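Local coordinates for protein DNA photolyase (Agrobacterium tumefaciens, PDB 4U63) that probably uses light absorbed by a methenyltetrahydrofolate antenna and a flavin (FAD) to split cyclobutane pyrimidine dimers in ultraviolet-damaged DNA, at residues Trp72-Ser77 with Trp206-Thr211. Sequence-based numbering, arbitrary orientation.
Sequences WWLHHS and WKLLPT
L209 sets its CG over one face of the H75 imidazole, the two side chains crossing at about a right angle. This CH-pi contact centres the joint between helix 68-87, which follows strand 53-59 of the parallel sheet in the photolyase alpha/beta domain, and the loop leading to helix 219-222, where F219 lines the antenna folate pocket. The leucine CG sits 3.6 Å from the centroid of the H75 ring, 10° off its normal; CD1 reaches the far end of the ring near NE2, while CD2 presses on CB and CG. CB of H75 already points at the loop, and with CG anti to the backbone N (chi1 177°) and chi2 at 95° the ring turns a face to L209. CD2 of L209 also lies against both W72 and H76, at the side of their stack, 3.8 Å from W72 CD1 and 3.7 Å from H76 NE2. P210 brings CD to the indole edge, near the ring plane, again 3.8 Å from W72 CD1. Within the helix, H76 lays its CD2 over the face of the same indole, and F219 meets W72 edge-to-face. At the edge of the imidazole L208 turns toward the helix, its CB 3.8 Å from H75 CB. Its CD1 touches L74 CD2 more loosely, at 4.0 Å.

The polar margins are looser. On one, at the edge of the H75 ring, a water lies 2.8 Å from H75 ND1 and accepts the N-H of L208. At the far margin H76 and W72 make weak hydrogen bonds to a bound Tris, probably from the crystallisation liquor. Direct contact is thus mostly apolar; the water ties H75 ND1 to the loop backbone, probably limiting rotation of the imidazole against L209.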
loop_
_atom_site.group_PDB
_atom_site.type_symbol
_atom_site.label_atom_id
_atom_site.label_comp_id
_atom_site.label_asym_id
_atom_site.label_seq_id
_atom_site.Cartn_x
_atom_site.Cartn_y
_atom_site.Cartn_z
ATOM N N TRP A 72 -12.818 3.654 -1.202
ATOM C CA TRP A 72 -13.061 4.795 -0.319
ATOM C C TRP A 72 -11.945 5.813 -0.488
ATOM O O TRP A 72 -12.210 7.006 -0.643
ATOM C CB TRP A 72 -13.149 4.351 1.141
ATOM C CG TRP A 72 -13.342 5.457 2.118
ATOM C CD1 TRP A 72 -14.526 5.916 2.591
ATOM C CD2 TRP A 72 -12.320 6.236 2.758
ATOM N NE1 TRP A 72 -14.314 6.935 3.479
ATOM C CE2 TRP A 72 -12.969 7.156 3.606
ATOM C CE3 TRP A 72 -10.921 6.248 2.697
ATOM C CZ2 TRP A 72 -12.272 8.081 4.388
ATOM C CZ3 TRP A 72 -10.221 7.174 3.476
ATOM C CH2 TRP A 72 -10.901 8.075 4.311
ATOM N N TRP A 73 -10.704 5.330 -0.467
ATOM C CA TRP A 73 -9.535 6.186 -0.643
ATOM C C TRP A 73 -9.583 6.920 -1.990
ATOM O O TRP A 73 -9.385 8.146 -2.058
ATOM C CB TRP A 73 -8.231 5.381 -0.527
ATOM C CG TRP A 73 -7.056 6.283 -0.410
ATOM C CD1 TRP A 73 -6.399 6.905 -1.430
ATOM C CD2 TRP A 73 -6.426 6.718 0.799
ATOM N NE1 TRP A 73 -5.388 7.688 -0.934
ATOM C CE2 TRP A 73 -5.378 7.591 0.431
ATOM C CE3 TRP A 73 -6.635 6.446 2.162
ATOM C CZ2 TRP A 73 -4.539 8.198 1.373
ATOM C CZ3 TRP A 73 -5.793 7.047 3.093
ATOM C CH2 TRP A 73 -4.765 7.917 2.691
ATOM N N LEU A 74 -9.854 6.170 -3.052
ATOM C CA LEU A 74 -9.842 6.722 -4.402
ATOM C C LEU A 74 -10.858 7.832 -4.583
ATOM O O LEU A 74 -10.559 8.841 -5.206
ATOM C CB LEU A 74 -10.087 5.633 -5.446
ATOM C CG LEU A 74 -10.158 6.111 -6.908
ATOM C CD1 LEU A 74 -8.815 6.651 -7.355
ATOM C CD2 LEU A 74 -10.610 5.002 -7.845
ATOM N N HIS A 75 -12.065 7.639 -4.056
ATOM C CA HIS A 75 -13.089 8.672 -4.145
ATOM C C HIS A 75 -12.556 10.008 -3.622
ATOM O O HIS A 75 -12.598 11.038 -4.305
ATOM C CB HIS A 75 -14.316 8.279 -3.338
ATOM C CG HIS A 75 -15.380 9.323 -3.333
ATOM N ND1 HIS A 75 -16.436 9.313 -4.219
ATOM C CD2 HIS A 75 -15.544 10.423 -2.562
ATOM C CE1 HIS A 75 -17.208 10.358 -3.988
ATOM N NE2 HIS A 75 -16.689 11.048 -2.988
ATOM N N HIS A 76 -12.055 9.979 -2.400
ATOM C CA HIS A 76 -11.572 11.200 -1.761
ATOM C C HIS A 76 -10.327 11.748 -2.441
ATOM O O HIS A 76 -10.173 12.958 -2.551
ATOM C CB HIS A 76 -11.326 10.950 -0.290
ATOM C CG HIS A 76 -12.585 10.723 0.469
ATOM N ND1 HIS A 76 -13.551 11.693 0.595
ATOM C CD2 HIS A 76 -13.045 9.644 1.135
ATOM C CE1 HIS A 76 -14.555 11.224 1.307
ATOM N NE2 HIS A 76 -14.271 9.983 1.653
ATOM N N SER A 77 -9.462 10.858 -2.909
ATOM C CA SER A 77 -8.280 11.259 -3.646
ATOM C C SER A 77 -8.641 11.996 -4.938
ATOM O O SER A 77 -8.061 13.024 -5.239
ATOM C CB SER A 77 -7.401 10.054 -3.968
ATOM O OG SER A 77 -6.150 10.502 -4.448
ATOM N N TRP A 206 -19.838 6.779 -9.613
ATOM C CA TRP A 206 -18.901 5.654 -9.608
ATOM C C TRP A 206 -19.081 4.710 -8.407
ATOM O O TRP A 206 -18.474 3.637 -8.381
ATOM C CB TRP A 206 -17.466 6.181 -9.723
ATOM C CG TRP A 206 -17.133 6.646 -11.118
ATOM C CD1 TRP A 206 -18.001 6.802 -12.166
ATOM C CD2 TRP A 206 -15.847 7.026 -11.610
ATOM N NE1 TRP A 206 -17.334 7.243 -13.273
ATOM C CE2 TRP A 206 -16.010 7.389 -12.964
ATOM C CE3 TRP A 206 -14.568 7.093 -11.040
ATOM C CZ2 TRP A 206 -14.947 7.810 -13.759
ATOM C CZ3 TRP A 206 -13.502 7.517 -11.839
ATOM C CH2 TRP A 206 -13.703 7.866 -13.183
ATOM N N LYS A 207 -19.913 5.102 -7.433
ATOM C CA LYS A 207 -20.276 4.235 -6.299
ATOM C C LYS A 207 -19.044 3.736 -5.530
ATOM O O LYS A 207 -18.965 2.575 -5.132
ATOM C CB LYS A 207 -21.127 3.043 -6.786
ATOM C CG LYS A 207 -22.369 3.432 -7.583
ATOM C CD LYS A 207 -23.049 2.205 -8.172
ATOM C CE LYS A 207 -24.270 2.595 -8.995
ATOM N NZ LYS A 207 -25.086 1.415 -9.412
ATOM N N LEU A 208 -18.078 4.627 -5.329
ATOM C CA LEU A 208 -16.852 4.260 -4.648
ATOM C C LEU A 208 -16.994 4.286 -3.140
ATOM O O LEU A 208 -16.235 3.611 -2.454
ATOM C CB LEU A 208 -15.710 5.172 -5.079
ATOM C CG LEU A 208 -15.261 5.049 -6.532
ATOM C CD1 LEU A 208 -14.314 6.186 -6.872
ATOM C CD2 LEU A 208 -14.598 3.708 -6.790
ATOM N N LEU A 209 -17.952 5.054 -2.621
ATOM C CA LEU A 209 -18.112 5.202 -1.176
ATOM C C LEU A 209 -19.091 4.195 -0.580
ATOM O O LEU A 209 -20.017 3.753 -1.264
ATOM C CB LEU A 209 -18.598 6.607 -0.824
ATOM C CG LEU A 209 -17.662 7.787 -1.054
ATOM C CD1 LEU A 209 -18.358 9.052 -0.566
ATOM C CD2 LEU A 209 -16.315 7.596 -0.364
ATOM N N PRO A 210 -18.889 3.830 0.710
ATOM C CA PRO A 210 -19.926 3.092 1.430
ATOM C C PRO A 210 -21.159 3.971 1.612
ATOM O O PRO A 210 -21.035 5.196 1.664
ATOM C CB PRO A 210 -19.289 2.800 2.796
ATOM C CG PRO A 210 -17.832 3.034 2.625
ATOM C CD PRO A 210 -17.674 4.022 1.524
ATOM N N THR A 211 -22.330 3.357 1.710
ATOM C CA THR A 211 -23.567 4.107 1.901
ATOM C C THR A 211 -24.147 3.788 3.276
ATOM O O THR A 211 -23.947 4.551 4.225
ATOM C CB THR A 211 -24.568 3.832 0.761
ATOM O OG1 THR A 211 -24.889 2.436 0.709
ATOM C CG2 THR A 211 -23.979 4.266 -0.578
HETATM O O HOH W 1 -17.922 7.668 -5.897
#